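Local coordinates for G-protein alpha subunit Galpha7 (Naegleria fowleri, PDB 6NE6) that probably binds and hydrolyses GTP as the switchable alpha subunit of a heterotrimeric G protein, relaying receptor signals inside the amoeba, at residues T24-F37 and V154-F168. Sequence-based numbering, arbitrary orientation. Where two conformers were deposited one is given.
Sequences TIFKQMRLIYNNGF and VRARIKTTGLIEQPF. With EDO (1,2-ethanediol), chain I.
Y33 and F168 meet at the far end of this contact, where helix 22-32 runs out beside edge strand 163-170 of the Ras-like domain. F168 CB sits over the centre of the Y33 ring, 3.5 Å from its centroid, while the two rings, planes 21° apart, are slid so far that they barely overlap. M29 bends so that SD stands above the F168 face at a distance, 5.4 Å from its centroid, a Met-aromatic contact, while its CE methyl touches F168 CE2. Nearer the start of the strand, F26 has CG anti to its backbone N (chi1 -174°), which swings the ring down to the strand; I164 CG1 and CD1 lie off-centre over one face, CD1 4.1 Å from the ring centroid, and CB touches F26 CZ. V154, on the other side of the helix, packs CG2 against L31 and the edge of the F37 ring, and CG1 against T24 and Q28.

Polar contacts lie at two places, beside the strand at Q166 and at the V154 end through K27. Q166 bends at chi2 to reach the helix end, where OE1 takes a nearly straight bond from N35 ND2 (2.8 Å, 168°), the two amide planes steeply turned. Its NE2 gives to P167 O and to a water also held by Y33 O. The Schellman turn through N34 is braced by R30, whose NE and NH2 both grip N35 O. K27 NZ bonds V154 O at 3.1 Å from above the carbonyl plane, as well as V153 O and a water that I158 N shares.

The helix begins within a sequence that fits a P-loop; apolar packing seats it against the edge strand, bonds at both OE1 and NE2 define the rotation of the Q166 amide, and the K27 ammonium ties the helix to residues ahead of the strand.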
loop_
_atom_site.group_PDB
_atom_site.type_symbol
_atom_site.label_atom_id
_atom_site.label_comp_id
_atom_site.label_asym_id
_atom_site.label_seq_id
_atom_site.Cartn_x
_atom_site.Cartn_y
_atom_site.Cartn_z
ATOM N N THR A 24 -3.760 3.555 0.607
ATOM C CA THR A 24 -3.342 4.712 -0.186
ATOM C C THR A 24 -4.511 5.279 -0.977
ATOM O O THR A 24 -4.696 6.504 -1.048
ATOM C CB THR A 24 -2.217 4.320 -1.150
ATOM O OG1 THR A 24 -1.202 3.625 -0.425
ATOM C CG2 THR A 24 -1.610 5.570 -1.809
ATOM N N ILE A 25 -5.310 4.397 -1.585
ATOM C CA ILE A 25 -6.488 4.831 -2.322
ATOM C C ILE A 25 -7.417 5.619 -1.415
ATOM O O ILE A 25 -7.929 6.678 -1.797
ATOM C CB ILE A 25 -7.213 3.622 -2.938
ATOM C CG1 ILE A 25 -6.306 2.965 -3.973
ATOM C CG2 ILE A 25 -8.513 4.070 -3.572
ATOM C CD1 ILE A 25 -6.950 1.778 -4.671
ATOM N N PHE A 26 -7.671 5.095 -0.209
ATOM C CA PHE A 26 -8.603 5.776 0.687
ATOM C C PHE A 26 -8.063 7.142 1.091
ATOM O O PHE A 26 -8.803 8.129 1.109
ATOM C CB PHE A 26 -8.902 4.935 1.932
ATOM C CG PHE A 26 -9.979 5.546 2.801
ATOM C CD1 PHE A 26 -11.311 5.289 2.540
ATOM C CD2 PHE A 26 -9.661 6.405 3.838
ATOM C CE1 PHE A 26 -12.315 5.868 3.306
ATOM C CE2 PHE A 26 -10.668 6.991 4.610
ATOM C CZ PHE A 26 -11.996 6.716 4.333
ATOM N N LYS A 27 -6.777 7.217 1.435
ATOM C CA LYS A 27 -6.220 8.492 1.874
ATOM C C LYS A 27 -6.201 9.508 0.743
ATOM O O LYS A 27 -6.431 10.706 0.972
ATOM C CB LYS A 27 -4.824 8.278 2.461
ATOM C CG LYS A 27 -4.854 7.624 3.834
ATOM C CD LYS A 27 -3.440 7.418 4.391
ATOM C CE LYS A 27 -2.653 6.377 3.584
ATOM N NZ LYS A 27 -1.459 5.892 4.349
ATOM N N GLN A 28 -5.941 9.060 -0.486
ATOM C CA GLN A 28 -6.011 9.977 -1.618
ATOM C C GLN A 28 -7.433 10.469 -1.834
ATOM O O GLN A 28 -7.646 11.644 -2.168
ATOM C CB GLN A 28 -5.488 9.307 -2.885
ATOM C CG GLN A 28 -4.007 9.019 -2.848
ATOM C CD GLN A 28 -3.135 10.244 -3.117
ATOM O OE1 GLN A 28 -3.357 11.331 -2.564
ATOM N NE2 GLN A 28 -2.131 10.069 -3.967
ATOM N N MET A 29 -8.421 9.586 -1.643
ATOM C CA MET A 29 -9.815 10.002 -1.776
ATOM C C MET A 29 -10.165 11.063 -0.740
ATOM O O MET A 29 -10.883 12.025 -1.046
ATOM C CB MET A 29 -10.749 8.795 -1.646
ATOM C CG MET A 29 -10.920 7.994 -2.941
ATOM S SD MET A 29 -11.881 8.872 -4.188
ATOM C CE MET A 29 -13.547 8.565 -3.600
ATOM N N ARG A 30 -9.664 10.908 0.490
ATOM C CA ARG A 30 -9.838 11.961 1.492
ATOM C C ARG A 30 -9.323 13.296 0.969
ATOM O O ARG A 30 -9.976 14.338 1.139
ATOM C CB ARG A 30 -9.118 11.593 2.796
ATOM C CG ARG A 30 -9.817 10.515 3.617
ATOM C CD ARG A 30 -9.203 10.392 5.025
ATOM N NE ARG A 30 -9.150 11.687 5.710
ATOM C CZ ARG A 30 -8.620 11.879 6.919
ATOM N NH1 ARG A 30 -8.109 10.861 7.606
ATOM N NH2 ARG A 30 -8.600 13.092 7.446
ATOM N N LEU A 31 -8.140 13.290 0.340
ATOM C CA LEU A 31 -7.562 14.538 -0.143
ATOM C C LEU A 31 -8.356 15.085 -1.320
ATOM O O LEU A 31 -8.605 16.295 -1.393
ATOM C CB LEU A 31 -6.092 14.330 -0.522
ATOM C CG LEU A 31 -5.204 13.890 0.649
ATOM C CD1 LEU A 31 -3.750 13.685 0.217
ATOM C CD2 LEU A 31 -5.279 14.913 1.784
ATOM N N ILE A 32 -8.806 14.204 -2.219
ATOM C CA ILE A 32 -9.551 14.653 -3.391
ATOM C C ILE A 32 -10.826 15.369 -2.980
ATOM O O ILE A 32 -11.246 16.339 -3.632
ATOM C CB ILE A 32 -9.831 13.452 -4.314
ATOM C CG1 ILE A 32 -8.528 12.982 -4.974
ATOM C CG2 ILE A 32 -10.844 13.815 -5.396
ATOM C CD1 ILE A 32 -8.649 11.593 -5.589
ATOM N N TYR A 33 -11.440 14.945 -1.875
ATOM C CA TYR A 33 -12.718 15.484 -1.431
ATOM C C TYR A 33 -12.576 16.369 -0.195
ATOM O O TYR A 33 -13.495 16.466 0.619
ATOM C CB TYR A 33 -13.709 14.339 -1.215
ATOM C CG TYR A 33 -14.123 13.782 -2.557
ATOM C CD1 TYR A 33 -13.616 12.580 -3.027
ATOM C CD2 TYR A 33 -14.965 14.511 -3.391
ATOM C CE1 TYR A 33 -13.970 12.097 -4.275
ATOM C CE2 TYR A 33 -15.323 14.037 -4.636
ATOM C CZ TYR A 33 -14.825 12.828 -5.070
ATOM O OH TYR A 33 -15.183 12.356 -6.306
ATOM N N ASN A 34 -11.433 17.047 -0.062
ATOM C CA ASN A 34 -11.287 18.142 0.903
ATOM C C ASN A 34 -11.496 17.664 2.329
ATOM O O ASN A 34 -12.049 18.379 3.173
ATOM C CB ASN A 34 -12.244 19.288 0.584
ATOM C CG ASN A 34 -12.016 19.852 -0.790
ATOM O OD1 ASN A 34 -10.874 20.024 -1.215
ATOM N ND2 ASN A 34 -13.100 20.125 -1.507
ATOM N N ASN A 35 -11.027 16.454 2.615
ATOM C CA ASN A 35 -11.157 15.858 3.935
ATOM C C ASN A 35 -9.783 15.448 4.443
ATOM O O ASN A 35 -9.556 14.311 4.866
ATOM C CB ASN A 35 -12.126 14.677 3.853
ATOM C CG ASN A 35 -12.480 14.097 5.212
ATOM O OD1 ASN A 35 -12.422 14.784 6.242
ATOM N ND2 ASN A 35 -12.870 12.826 5.219
ATOM N N GLY A 36 -8.853 16.396 4.385
ATOM C CA GLY A 36 -7.447 16.136 4.626
ATOM C C GLY A 36 -7.103 15.984 6.097
ATOM O O GLY A 36 -7.956 15.948 6.984
ATOM N N PHE A 37 -5.808 15.881 6.351
ATOM C CA PHE A 37 -5.346 15.473 7.669
ATOM C C PHE A 37 -5.258 16.661 8.610
ATOM O O PHE A 37 -4.671 17.696 8.282
ATOM C CB PHE A 37 -4.002 14.771 7.520
ATOM C CG PHE A 37 -4.045 13.694 6.488
ATOM C CD1 PHE A 37 -4.913 12.623 6.649
ATOM C CD2 PHE A 37 -3.272 13.768 5.342
ATOM C CE1 PHE A 37 -4.989 11.618 5.685
ATOM C CE2 PHE A 37 -3.335 12.763 4.367
ATOM C CZ PHE A 37 -4.195 11.694 4.544
ATOM N N VAL A 154 0.137 10.044 3.471
ATOM C CA VAL A 154 -0.305 9.169 2.385
ATOM C C VAL A 154 0.642 7.987 2.237
ATOM O O VAL A 154 0.215 6.859 1.979
ATOM C CB VAL A 154 -0.413 9.974 1.079
ATOM C CG1 VAL A 154 -0.675 9.064 -0.131
ATOM C CG2 VAL A 154 -1.511 11.031 1.196
ATOM N N ARG A 155 1.936 8.223 2.421
ATOM C CA ARG A 155 2.929 7.172 2.230
ATOM C C ARG A 155 3.109 6.264 3.444
ATOM O O ARG A 155 3.815 5.257 3.337
ATOM C CB ARG A 155 4.266 7.808 1.857
ATOM C CG ARG A 155 4.292 8.342 0.440
ATOM C CD ARG A 155 5.686 8.748 0.070
ATOM N NE ARG A 155 5.793 9.295 -1.277
ATOM C CZ ARG A 155 6.230 8.614 -2.333
ATOM N NH1 ARG A 155 6.597 7.344 -2.207
ATOM N NH2 ARG A 155 6.319 9.211 -3.510
ATOM N N ALA A 156 2.500 6.583 4.580
ATOM C CA ALA A 156 2.665 5.794 5.794
ATOM C C ALA A 156 1.623 4.685 5.828
ATOM O O ALA A 156 0.421 4.961 5.866
ATOM C CB ALA A 156 2.521 6.675 7.029
ATOM N N ARG A 157 2.084 3.437 5.858
ATOM C CA ARG A 157 1.184 2.280 5.816
ATOM C C ARG A 157 0.704 1.997 7.236
ATOM O O ARG A 157 1.337 1.270 7.994
ATOM C CB ARG A 157 1.897 1.079 5.206
ATOM C CG ARG A 157 0.980 -0.101 4.839
ATOM C CD ARG A 157 1.752 -1.214 4.161
ATOM N NE ARG A 157 2.760 -1.795 5.041
ATOM C CZ ARG A 157 2.518 -2.790 5.884
ATOM N NH1 ARG A 157 1.297 -3.321 5.940
ATOM N NH2 ARG A 157 3.488 -3.251 6.662
ATOM N N ILE A 158 -0.445 2.563 7.595
ATOM C CA ILE A 158 -1.049 2.400 8.916
ATOM C C ILE A 158 -2.284 1.519 8.776
ATOM O O ILE A 158 -3.173 1.817 7.968
ATOM C CB ILE A 158 -1.424 3.758 9.535
ATOM C CG1 ILE A 158 -0.307 4.779 9.315
ATOM C CG2 ILE A 158 -1.744 3.594 11.013
ATOM C CD1 ILE A 158 0.917 4.553 10.162
ATOM N N LYS A 159 -2.342 0.444 9.559
ATOM C CA LYS A 159 -3.407 -0.546 9.424
ATOM C C LYS A 159 -4.730 -0.008 9.950
ATOM O O LYS A 159 -4.800 0.524 11.061
ATOM C CB LYS A 159 -3.036 -1.826 10.169
ATOM C CG LYS A 159 -4.016 -2.981 9.977
ATOM C CD LYS A 159 -3.421 -4.257 10.548
ATOM C CE LYS A 159 -4.246 -5.491 10.236
ATOM N NZ LYS A 159 -3.540 -6.720 10.702
ATOM N N THR A 160 -5.784 -0.173 9.153
ATOM C CA THR A 160 -7.121 0.238 9.551
ATOM C C THR A 160 -7.696 -0.775 10.533
ATOM O O THR A 160 -7.705 -1.982 10.267
ATOM C CB THR A 160 -8.015 0.377 8.317
ATOM O OG1 THR A 160 -7.483 1.400 7.467
ATOM C CG2 THR A 160 -9.436 0.752 8.707
ATOM N N THR A 161 -8.155 -0.286 11.685
ATOM C CA THR A 161 -8.686 -1.149 12.732
ATOM C C THR A 161 -10.131 -0.827 13.082
ATOM O O THR A 161 -10.676 -1.423 14.017
ATOM C CB THR A 161 -7.809 -1.065 13.993
ATOM O OG1 THR A 161 -7.633 0.307 14.373
ATOM C CG2 THR A 161 -6.449 -1.674 13.720
ATOM N N GLY A 162 -10.763 0.095 12.363
ATOM C CA GLY A 162 -12.160 0.400 12.561
ATOM C C GLY A 162 -12.799 0.677 11.221
ATOM O O GLY A 162 -12.291 0.229 10.191
ATOM N N LEU A 163 -13.894 1.422 11.215
ATOM C CA LEU A 163 -14.570 1.813 9.987
ATOM C C LEU A 163 -14.167 3.230 9.606
ATOM O O LEU A 163 -14.168 4.127 10.455
ATOM C CB LEU A 163 -16.086 1.736 10.167
ATOM C CG LEU A 163 -16.903 2.415 9.068
ATOM C CD1 LEU A 163 -16.891 1.563 7.818
ATOM C CD2 LEU A 163 -18.326 2.694 9.542
ATOM N N ILE A 164 -13.831 3.437 8.332
ATOM C CA ILE A 164 -13.707 4.783 7.789
ATOM C C ILE A 164 -14.416 4.832 6.443
ATOM O O ILE A 164 -14.354 3.889 5.644
ATOM C CB ILE A 164 -12.239 5.257 7.670
ATOM C CG1 ILE A 164 -11.306 4.103 7.300
ATOM C CG2 ILE A 164 -11.800 5.918 8.959
ATOM C CD1 ILE A 164 -9.837 4.498 7.160
ATOM N N GLU A 165 -15.118 5.929 6.221
ATOM C CA GLU A 165 -15.916 6.153 5.033
ATOM C C GLU A 165 -15.591 7.530 4.477
ATOM O O GLU A 165 -15.433 8.491 5.237
ATOM C CB GLU A 165 -17.401 6.063 5.368
ATOM C CG GLU A 165 -17.870 4.684 5.751
ATOM C CD GLU A 165 -19.384 4.623 5.850
ATOM O OE1 GLU A 165 -19.918 5.051 6.891
ATOM O OE2 GLU A 165 -20.031 4.178 4.878
ATOM N N GLN A 166 -15.487 7.627 3.159
ATOM C CA GLN A 166 -15.358 8.919 2.487
ATOM C C GLN A 166 -16.536 9.084 1.542
ATOM O O GLN A 166 -16.529 8.509 0.438
ATOM C CB GLN A 166 -14.046 9.016 1.703
ATOM C CG GLN A 166 -13.907 10.322 0.927
ATOM C CD GLN A 166 -13.943 11.529 1.842
ATOM O OE1 GLN A 166 -13.062 11.703 2.672
ATOM N NE2 GLN A 166 -14.981 12.342 1.716
ATOM N N PRO A 167 -17.554 9.856 1.910
ATOM C CA PRO A 167 -18.679 10.079 1.002
ATOM C C PRO A 167 -18.349 11.162 -0.009
ATOM O O PRO A 167 -17.485 12.021 0.204
ATOM C CB PRO A 167 -19.808 10.532 1.932
ATOM C CG PRO A 167 -19.065 11.271 3.037
ATOM C CD PRO A 167 -17.755 10.510 3.221
ATOM N N PHE A 168 -19.051 11.099 -1.134
ATOM C CA PHE A 168 -18.857 12.074 -2.193
ATOM C C PHE A 168 -20.037 11.985 -3.140
ATOM O O PHE A 168 -20.811 11.028 -3.111
ATOM C CB PHE A 168 -17.544 11.856 -2.954
ATOM C CG PHE A 168 -17.436 10.528 -3.660
ATOM C CD1 PHE A 168 -17.712 10.414 -5.023
ATOM C CD2 PHE A 168 -17.021 9.393 -2.970
ATOM C CE1 PHE A 168 -17.583 9.182 -5.681
ATOM C CE2 PHE A 168 -16.895 8.163 -3.621
ATOM C CZ PHE A 168 -17.169 8.064 -4.980
HETATM C C1 EDO I . -9.185 20.148 3.340
HETATM O O1 EDO I . -8.633 18.851 3.092
HETATM C C2 EDO I . -9.744 20.177 4.755
HETATM O O2 EDO I . -8.742 19.700 5.664
HETATM O O HOH W 1 -2.815 4.317 6.192
HETATM O O HOH W 2 -15.278 15.362 2.288
#